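Local coordinates for Tll1590 protein (Thermosynechococcus elongatus, PDB 6LDQ) that belongs to the GT-B glycosyltransferases and carries a glycosyltransferase 4-like domain with a Rossmann-like fold of parallel strands and helices, at residues His101-Trp114 with Leu123-His136. Sequence-based numbering, arbitrary orientation.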
# COMPACT_ATOMS: atom_id res chain seq x y z
N HIS A 101 5.81 12.46 2.07
CA HIS A 101 4.87 12.55 3.18
C HIS A 101 5.09 13.81 4.01
O HIS A 101 4.16 14.30 4.65
CB HIS A 101 5.00 11.30 4.07
CG HIS A 101 4.19 11.37 5.33
ND1 HIS A 101 4.73 11.73 6.55
CD2 HIS A 101 2.87 11.15 5.55
CE1 HIS A 101 3.78 11.72 7.47
NE2 HIS A 101 2.64 11.37 6.89
N ALA A 102 6.32 14.34 4.01
CA ALA A 102 6.59 15.55 4.79
C ALA A 102 5.85 16.76 4.24
O ALA A 102 5.51 17.66 5.01
CB ALA A 102 8.09 15.85 4.82
N LYS A 103 5.58 16.79 2.94
CA LYS A 103 4.85 17.87 2.27
C LYS A 103 3.37 17.56 2.08
O LYS A 103 2.51 18.39 2.37
CB LYS A 103 5.50 18.16 0.92
CG LYS A 103 5.16 19.48 0.27
CD LYS A 103 5.78 19.52 -1.12
CE LYS A 103 5.48 20.82 -1.84
NZ LYS A 103 5.69 20.69 -3.31
N TYR A 104 3.06 16.35 1.58
CA TYR A 104 1.67 16.05 1.22
C TYR A 104 0.84 15.59 2.40
O TYR A 104 -0.40 15.69 2.33
CB TYR A 104 1.63 15.01 0.10
CG TYR A 104 2.17 15.59 -1.19
CD1 TYR A 104 1.35 16.30 -2.05
CD2 TYR A 104 3.51 15.47 -1.51
CE1 TYR A 104 1.85 16.86 -3.21
CE2 TYR A 104 4.02 16.01 -2.66
CZ TYR A 104 3.19 16.71 -3.51
OH TYR A 104 3.73 17.23 -4.66
N GLY A 105 1.46 15.11 3.47
CA GLY A 105 0.73 14.77 4.68
C GLY A 105 -0.39 13.77 4.51
O GLY A 105 -1.40 13.86 5.22
N TYR A 106 -0.25 12.81 3.59
CA TYR A 106 -1.26 11.79 3.27
C TYR A 106 -2.05 11.29 4.47
O TYR A 106 -1.50 10.58 5.33
CB TYR A 106 -0.59 10.60 2.58
CG TYR A 106 0.25 10.97 1.38
CD1 TYR A 106 -0.34 11.37 0.19
CD2 TYR A 106 1.63 10.95 1.45
CE1 TYR A 106 0.43 11.72 -0.92
CE2 TYR A 106 2.42 11.30 0.35
CZ TYR A 106 1.82 11.68 -0.83
OH TYR A 106 2.60 12.03 -1.91
N PRO A 107 -3.36 11.61 4.56
CA PRO A 107 -4.18 11.08 5.66
C PRO A 107 -4.47 9.59 5.55
O PRO A 107 -4.93 8.99 6.52
CB PRO A 107 -5.49 11.89 5.56
CG PRO A 107 -5.50 12.44 4.15
CD PRO A 107 -4.05 12.71 3.84
N LEU A 108 -4.30 9.01 4.38
CA LEU A 108 -4.50 7.59 4.17
C LEU A 108 -3.33 7.08 3.36
O LEU A 108 -2.89 7.73 2.40
CB LEU A 108 -5.83 7.29 3.46
CG LEU A 108 -6.28 5.85 3.19
CD1 LEU A 108 -7.82 5.80 3.28
CD2 LEU A 108 -5.82 5.39 1.82
N ILE A 109 -2.80 5.95 3.78
CA ILE A 109 -1.73 5.28 3.05
C ILE A 109 -2.14 3.83 2.90
O ILE A 109 -2.47 3.18 3.90
CB ILE A 109 -0.38 5.39 3.78
CG1 ILE A 109 0.00 6.87 4.00
CG2 ILE A 109 0.68 4.68 2.98
CD1 ILE A 109 1.47 7.05 4.44
N HIS A 110 -2.13 3.32 1.67
CA HIS A 110 -2.58 1.96 1.36
C HIS A 110 -1.39 1.19 0.81
O HIS A 110 -0.93 1.47 -0.30
CB HIS A 110 -3.76 1.98 0.38
CG HIS A 110 -4.32 0.62 0.06
ND1 HIS A 110 -5.41 0.45 -0.76
CD2 HIS A 110 -3.92 -0.62 0.44
CE1 HIS A 110 -5.67 -0.85 -0.88
NE2 HIS A 110 -4.78 -1.52 -0.15
N THR A 111 -0.90 0.22 1.59
CA THR A 111 0.30 -0.54 1.30
C THR A 111 -0.04 -1.87 0.64
O THR A 111 -1.11 -2.43 0.87
CB THR A 111 1.08 -0.78 2.59
OG1 THR A 111 0.21 -1.30 3.60
CG2 THR A 111 1.61 0.54 3.09
N ASN A 112 0.85 -2.35 -0.23
CA ASN A 112 0.61 -3.54 -1.04
C ASN A 112 1.71 -4.57 -0.82
O ASN A 112 2.88 -4.27 -1.06
CB ASN A 112 0.56 -3.22 -2.52
CG ASN A 112 0.03 -4.39 -3.34
OD1 ASN A 112 -1.11 -4.83 -3.15
ND2 ASN A 112 0.85 -4.89 -4.25
N TYR A 113 1.31 -5.79 -0.45
CA TYR A 113 2.23 -6.87 -0.11
C TYR A 113 3.02 -6.59 1.17
O TYR A 113 3.28 -5.44 1.52
CB TYR A 113 3.19 -7.17 -1.27
CG TYR A 113 3.92 -8.50 -1.14
CD1 TYR A 113 3.23 -9.68 -0.92
CD2 TYR A 113 5.31 -8.56 -1.25
CE1 TYR A 113 3.89 -10.89 -0.81
CE2 TYR A 113 5.98 -9.75 -1.13
CZ TYR A 113 5.27 -10.92 -0.92
OH TYR A 113 5.94 -12.11 -0.81
N TRP A 114 3.44 -7.65 1.87
CA TRP A 114 3.98 -7.47 3.22
C TRP A 114 5.18 -6.54 3.25
O TRP A 114 5.38 -5.84 4.25
CB TRP A 114 4.31 -8.84 3.84
CG TRP A 114 5.53 -9.54 3.31
CD1 TRP A 114 5.57 -10.47 2.31
CD2 TRP A 114 6.87 -9.41 3.80
NE1 TRP A 114 6.87 -10.92 2.13
CE2 TRP A 114 7.68 -10.28 3.02
CE3 TRP A 114 7.47 -8.65 4.80
CZ2 TRP A 114 9.06 -10.41 3.25
CZ3 TRP A 114 8.83 -8.77 5.01
CH2 TRP A 114 9.61 -9.64 4.23
N LEU A 123 5.96 3.72 9.21
CA LEU A 123 5.32 5.04 9.15
C LEU A 123 4.27 5.20 10.25
O LEU A 123 4.24 6.24 10.94
CB LEU A 123 4.73 5.26 7.77
CG LEU A 123 5.78 5.41 6.66
CD1 LEU A 123 5.20 5.20 5.27
CD2 LEU A 123 6.46 6.77 6.74
N ARG A 124 3.43 4.18 10.46
CA ARG A 124 2.37 4.28 11.45
C ARG A 124 2.93 4.45 12.86
O ARG A 124 2.25 5.02 13.73
CB ARG A 124 1.44 3.06 11.38
CG ARG A 124 0.12 3.18 12.16
CD ARG A 124 -0.74 4.36 11.70
NE ARG A 124 -1.90 4.59 12.57
CZ ARG A 124 -1.83 5.17 13.77
NH1 ARG A 124 -0.67 5.59 14.26
NH2 ARG A 124 -2.93 5.31 14.50
N GLN A 125 4.16 3.99 13.11
CA GLN A 125 4.74 4.19 14.44
C GLN A 125 5.08 5.65 14.69
O GLN A 125 5.23 6.05 15.86
CB GLN A 125 6.00 3.35 14.62
CG GLN A 125 5.77 1.86 14.62
CD GLN A 125 7.07 1.09 14.75
OE1 GLN A 125 7.93 1.43 15.56
NE2 GLN A 125 7.24 0.06 13.92
N GLN A 126 5.23 6.45 13.64
CA GLN A 126 5.65 7.84 13.76
C GLN A 126 4.52 8.82 13.51
O GLN A 126 4.50 9.91 14.10
CB GLN A 126 6.79 8.14 12.78
CG GLN A 126 7.33 9.57 12.83
CD GLN A 126 8.60 9.77 12.00
OE1 GLN A 126 9.12 8.83 11.39
NE2 GLN A 126 9.10 11.00 11.97
N PHE A 127 3.56 8.46 12.66
CA PHE A 127 2.52 9.37 12.23
C PHE A 127 1.15 8.75 12.46
O PHE A 127 1.01 7.54 12.69
CB PHE A 127 2.69 9.71 10.75
CG PHE A 127 4.04 10.28 10.42
CD1 PHE A 127 4.40 11.54 10.90
CD2 PHE A 127 4.93 9.58 9.63
CE1 PHE A 127 5.64 12.07 10.60
CE2 PHE A 127 6.16 10.11 9.32
CZ PHE A 127 6.52 11.37 9.80
N ASN A 128 0.13 9.62 12.42
CA ASN A 128 -1.27 9.26 12.55
C ASN A 128 -1.93 9.36 11.18
O ASN A 128 -2.20 10.46 10.70
CB ASN A 128 -2.00 10.16 13.55
CG ASN A 128 -1.55 9.92 14.98
OD1 ASN A 128 -1.15 8.81 15.34
ND2 ASN A 128 -1.61 10.96 15.81
N PHE A 129 -2.19 8.21 10.56
CA PHE A 129 -2.90 8.15 9.30
C PHE A 129 -3.76 6.90 9.28
O PHE A 129 -3.57 5.98 10.09
CB PHE A 129 -1.93 8.17 8.10
CG PHE A 129 -0.89 7.07 8.12
CD1 PHE A 129 0.32 7.25 8.77
CD2 PHE A 129 -1.11 5.87 7.47
CE1 PHE A 129 1.30 6.24 8.80
CE2 PHE A 129 -0.14 4.86 7.47
CZ PHE A 129 1.07 5.05 8.14
N GLN A 130 -4.73 6.87 8.37
CA GLN A 130 -5.51 5.67 8.13
C GLN A 130 -4.69 4.73 7.27
O GLN A 130 -4.32 5.08 6.15
CB GLN A 130 -6.84 6.00 7.45
CG GLN A 130 -7.62 7.12 8.13
CD GLN A 130 -7.84 6.86 9.60
OE1 GLN A 130 -8.24 5.77 10.00
NE2 GLN A 130 -7.55 7.87 10.43
N TRP A 131 -4.39 3.54 7.78
CA TRP A 131 -3.48 2.61 7.12
C TRP A 131 -4.27 1.38 6.68
O TRP A 131 -4.79 0.64 7.52
CB TRP A 131 -2.33 2.22 8.04
CG TRP A 131 -1.37 1.22 7.47
CD1 TRP A 131 -1.10 0.99 6.15
CD2 TRP A 131 -0.54 0.31 8.21
NE1 TRP A 131 -0.16 -0.01 6.02
CE2 TRP A 131 0.20 -0.44 7.27
CE3 TRP A 131 -0.35 0.06 9.57
CZ2 TRP A 131 1.12 -1.43 7.65
CZ3 TRP A 131 0.56 -0.95 9.94
CH2 TRP A 131 1.26 -1.66 8.99
N LEU A 132 -4.37 1.18 5.37
CA LEU A 132 -4.95 -0.04 4.83
C LEU A 132 -3.87 -0.86 4.16
O LEU A 132 -2.94 -0.32 3.56
CB LEU A 132 -6.04 0.25 3.80
CG LEU A 132 -7.29 0.92 4.35
CD1 LEU A 132 -7.12 2.41 4.10
CD2 LEU A 132 -8.55 0.36 3.72
N HIS A 133 -4.01 -2.17 4.24
CA HIS A 133 -3.02 -3.04 3.62
C HIS A 133 -3.71 -4.15 2.85
O HIS A 133 -4.63 -4.79 3.37
CB HIS A 133 -2.08 -3.63 4.65
CG HIS A 133 -0.92 -4.30 4.00
ND1 HIS A 133 0.31 -3.70 3.86
CD2 HIS A 133 -0.86 -5.45 3.30
CE1 HIS A 133 1.11 -4.51 3.20
NE2 HIS A 133 0.43 -5.59 2.86
N THR A 134 -3.26 -4.37 1.62
CA THR A 134 -3.69 -5.50 0.82
C THR A 134 -2.70 -6.66 0.95
O THR A 134 -1.51 -6.50 0.66
CB THR A 134 -3.85 -5.10 -0.64
OG1 THR A 134 -4.93 -4.14 -0.74
CG2 THR A 134 -4.15 -6.34 -1.47
N TYR A 135 -3.21 -7.82 1.35
CA TYR A 135 -2.45 -9.06 1.50
C TYR A 135 -2.31 -9.79 0.17
O TYR A 135 -3.23 -9.79 -0.64
CB TYR A 135 -3.17 -10.01 2.46
CG TYR A 135 -2.49 -11.36 2.47
CD1 TYR A 135 -1.21 -11.46 2.93
CD2 TYR A 135 -3.06 -12.50 1.94
CE1 TYR A 135 -0.50 -12.62 2.96
CE2 TYR A 135 -2.35 -13.73 1.96
CZ TYR A 135 -1.05 -13.74 2.48
OH TYR A 135 -0.26 -14.85 2.53
N HIS A 136 -1.16 -10.44 -0.04
CA HIS A 136 -1.06 -11.43 -1.12
C HIS A 136 -0.20 -12.60 -0.68
O HIS A 136 0.82 -12.42 -0.01
CB HIS A 136 -0.46 -10.89 -2.42
CG HIS A 136 -1.04 -9.59 -2.88
ND1 HIS A 136 -2.22 -9.51 -3.59
CD2 HIS A 136 -0.60 -8.32 -2.72
CE1 HIS A 136 -2.48 -8.24 -3.85
NE2 HIS A 136 -1.52 -7.50 -3.33
O HOH W 1 -5.92 10.37 9.04
O HOH W 2 1.48 -9.99 1.64
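Ile109 lays its CD1 methyl over the centre of one face of the Phe129 ring, 4.1 Å from the centroid, while Arg124 CD covers the opposite face and Leu123 CD1, on helix 113-126, meets that same methyl of Ile109. Nearer the start, His101 pushes CE1 into the middle of the Phe127 face, an edge-to-face pair with planes at 50°; CG anti to the backbone N (chi1 173°) carries the imidazole there.

Strands 108-112 and 130-134 run side by side, parallel, zipped by backbone bonds from Gln130 N to Pro107 O through Tyr113 N to Thr134 O: a beta-alpha-beta unit whose two strands are joined by helix 113-126. On the face of Leu108 and His110, Leu132 fills the hollow between them, its CD1 3.6 Å from Leu108 CD1 and its CB over the His110 ring. His110 NE2 meets Thr134 OG1 at 2.7 Å, and His136 NE2 gives an almost straight bond to Asn112 OD1 (167°).

On the other face, Thr111 OG1 takes the Trp131 NE1 hydrogen at 2.8 Å, close to the indole plane; the 2.4 Å approach of His133 ND1 to Thr111 OG1 is too short to trust in detail. A thiocyanate lies beside His133. The chemistry thus shifts along the strands from greasy to polar, with the buried hydroxyl of Thr111 met by the indole N-H.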